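XisI protein-like (Anabaena variabilis, PDB 2NLV) is of unknown function but, as a XisI-like protein, may act in the XisF-XisH-XisI site-specific recombination of nitrogen-fixation genes in cyanobacteria. Local coordinates at residues D3-V6 and K7-L11. Sequence-based numbering, arbitrary orientation.
Sequences DKLV and KYQEL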
ATOM      1  N   ASP A   3       4.316 -22.649  -9.885  1.00  7.81           N
ATOM      2  CA  ASP A   3       2.869 -22.839 -10.004  1.00  9.44           C
ATOM      3  C   ASP A   3       2.101 -22.415  -8.744  1.00  7.59           C
ATOM      4  O   ASP A   3       1.060 -21.790  -8.826  1.00  8.11           O
ATOM      5  CB  ASP A   3       2.593 -24.304 -10.341  1.00 12.06           C
ATOM      6  CG  ASP A   3       2.856 -24.628 -11.763  1.00 27.75           C
ATOM      7  OD1 ASP A   3       2.540 -23.795 -12.643  1.00 44.05           O
ATOM      8  OD2 ASP A   3       3.348 -25.755 -12.011  1.00 49.16           O
ATOM      9  N   LYS A   4       2.679 -22.708  -7.610  1.00  7.30           N
ATOM     10  CA  LYS A   4       2.108 -22.336  -6.337  1.00  8.05           C
ATOM     11  C   LYS A   4       2.131 -20.839  -6.096  1.00  7.76           C
ATOM     12  O   LYS A   4       1.139 -20.243  -5.668  1.00  7.98           O
ATOM     13  CB  LYS A   4       2.806 -23.075  -5.230  1.00  8.07           C
ATOM     14  CG  LYS A   4       2.273 -22.839  -3.852  1.00  9.89           C
ATOM     15  CD  LYS A   4       2.753 -23.895  -2.795  1.00 15.04           C
ATOM     16  CE  LYS A   4       4.137 -24.435  -2.964  1.00 20.00           C
ATOM     17  NZ  LYS A   4       4.425 -25.491  -1.878  1.00 17.71           N
ATOM     18  N   LEU A   5       3.233 -20.185  -6.483  1.00  6.89           N
ATOM     19  CA  LEU A   5       3.295 -18.725  -6.363  1.00  7.83           C
ATOM     20  C   LEU A   5       2.227 -18.101  -7.232  1.00  6.92           C
ATOM     21  O   LEU A   5       1.480 -17.233  -6.733  1.00  7.20           O
ATOM     22  CB  LEU A   5       4.680 -18.212  -6.731  1.00  8.70           C
ATOM     23  CG  LEU A   5       4.797 -16.667  -6.784  1.00  9.85           C
ATOM     24  CD1 LEU A   5       4.454 -16.010  -5.432  1.00 10.28           C
ATOM     25  CD2 LEU A   5       6.184 -16.282  -7.265  1.00  7.85           C
ATOM     26  N   VAL A   6       2.140 -18.498  -8.498  1.00  7.51           N
ATOM     27  CA  VAL A   6       1.163 -17.871  -9.376  1.00  8.06           C
ATOM     28  C   VAL A   6      -0.251 -18.182  -8.938  1.00  8.61           C
ATOM     29  O   VAL A   6      -1.140 -17.333  -8.981  1.00  8.14           O
ATOM     30  CB  VAL A   6       1.443 -18.285 -10.825  1.00  9.69           C
ATOM     31  CG1 VAL A   6       0.284 -17.912 -11.765  1.00 10.19           C
ATOM     32  CG2 VAL A   6       2.776 -17.708 -11.244  1.00 10.16           C
ATOM     33  N   LYS A   7      -0.483 -19.391  -8.465  1.00  7.16           N
ATOM     34  CA  LYS A   7      -1.792 -19.706  -7.893  1.00  8.09           C
ATOM     35  C   LYS A   7      -2.187 -18.732  -6.816  1.00  8.41           C
ATOM     36  O   LYS A   7      -3.312 -18.196  -6.778  1.00  8.11           O
ATOM     37  CB  LYS A   7      -1.829 -21.154  -7.349  1.00  9.09           C
ATOM     38  CG  LYS A   7      -3.125 -21.524  -6.668  1.00  9.75           C
ATOM     39  CD  LYS A   7      -2.978 -22.867  -5.945  1.00  9.74           C
ATOM     40  CE  LYS A   7      -2.921 -24.038  -6.888  1.00 12.90           C
ATOM     41  NZ  LYS A   7      -2.859 -25.376  -6.116  1.00 11.39           N
ATOM     42  N   TYR A   8      -1.283 -18.530  -5.855  1.00  8.06           N
ATOM     43  CA  TYR A   8      -1.549 -17.637  -4.750  1.00  6.63           C
ATOM     44  C   TYR A   8      -1.694 -16.198  -5.202  1.00  6.78           C
ATOM     45  O   TYR A   8      -2.525 -15.451  -4.689  1.00  7.63           O
ATOM     46  CB  TYR A   8      -0.502 -17.730  -3.649  1.00  8.48           C
ATOM     47  CG  TYR A   8      -0.429 -19.056  -2.921  1.00  7.39           C
ATOM     48  CD1 TYR A   8      -1.306 -20.092  -3.183  1.00  9.00           C
ATOM     49  CD2 TYR A   8       0.543 -19.266  -1.952  1.00  8.13           C
ATOM     50  CE1 TYR A   8      -1.211 -21.286  -2.473  1.00  8.40           C
ATOM     51  CE2 TYR A   8       0.618 -20.482  -1.291  1.00  9.95           C
ATOM     52  CZ  TYR A   8      -0.268 -21.473  -1.579  1.00  7.83           C
ATOM     53  OH  TYR A   8      -0.131 -22.689  -0.940  1.00  8.95           O
ATOM     54  N   GLN A   9      -0.849 -15.735  -6.118  1.00  7.21           N
ATOM     55  CA  GLN A   9      -1.004 -14.375  -6.675  1.00  8.10           C
ATOM     56  C   GLN A   9      -2.419 -14.193  -7.224  1.00  7.68           C
ATOM     57  O   GLN A   9      -3.068 -13.159  -6.986  1.00  7.98           O
ATOM     58  CB  GLN A   9       0.044 -14.095  -7.771  1.00  8.43           C
ATOM     59  CG  GLN A   9       1.449 -14.032  -7.267  1.00  7.87           C
ATOM     60  CD  GLN A   9       2.467 -13.970  -8.357  1.00 10.21           C
ATOM     61  OE1 GLN A   9       2.242 -14.442  -9.464  1.00 12.01           O
ATOM     62  NE2 GLN A   9       3.640 -13.410  -8.032  1.00  9.91           N
ATOM     63  N   GLU A  10      -2.848 -15.122  -8.049  0.50  7.32           N
ATOM     64  CA  GLU A  10      -4.180 -14.994  -8.660  0.50  7.66           C
ATOM     65  C   GLU A  10      -5.293 -14.974  -7.642  0.50  9.52           C
ATOM     66  O   GLU A  10      -6.247 -14.145  -7.727  0.50  9.46           O
ATOM     67  CB  GLU A  10      -4.401 -16.154  -9.624  0.50 11.13           C
ATOM     68  CG  GLU A  10      -3.630 -15.986 -10.894  0.50 12.71           C
ATOM     69  CD  GLU A  10      -4.153 -14.816 -11.720  0.50 17.24           C
ATOM     70  OE1 GLU A  10      -5.385 -14.699 -11.858  0.50 20.32           O
ATOM     71  OE2 GLU A  10      -3.334 -14.035 -12.208  0.50 17.61           O
ATOM     72  N   LEU A  11      -5.224 -15.870  -6.672  1.00  8.18           N
ATOM     73  CA  LEU A  11      -6.240 -15.906  -5.652  1.00  9.92           C
ATOM     74  C   LEU A  11      -6.281 -14.623  -4.857  1.00  9.28           C
ATOM     75  O   LEU A  11      -7.353 -14.096  -4.558  1.00 10.48           O
ATOM     76  CB  LEU A  11      -6.048 -17.109  -4.731  1.00 10.16           C
ATOM     77  CG  LEU A  11      -6.299 -18.477  -5.321  1.00 10.09           C
ATOM     78  CD1 LEU A  11      -5.947 -19.607  -4.341  1.00 11.75           C
ATOM     79  CD2 LEU A  11      -7.773 -18.585  -5.779  1.00 15.07           C
TER
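Lys-4 and Tyr-8 lie side by side and point the same way, with Lys-4 CG resting over one face of the phenol ring toward its hydroxyl end. Lys-4 CG stands 4.0 Å from the centroid of the Tyr-8 ring, 24° off its normal, in a CH-pi contact, and Lys-4 CD reaches on to 3.6 Å from Tyr-8 OH. The first torsion of Lys-4 (-177°) sets CG beside its carbonyl carbon, where the ring lies. Lys-4 O sits above the ring near its rim while accepting a hydrogen bond from Tyr-8 N (3.0 Å). The buried tyrosine spends its hydroxyl on Asp-93, and an alanine in its place would probably leave that carboxylate without its mate and the Lys-4 methylenes without a surface to rest on. One residue along, Gln-9 crosses Leu-5 and Val-6 at a slant: NE2 lies 3.7 Å from Leu-5 CG and donates a hydrogen bond to Asn-40 OD1, whereas OE1 comes within 3.6 Å of Val-6 CA. Four successive i to i+4 backbone bonds, from Lys-7 N to Asp-3 O through Glu-10 N to Val-6 O, mark the regular first turns of alpha-helix 2-21, resting on Ile-64 of strand 53-65 and loop residues Pro-90 and Asp-93.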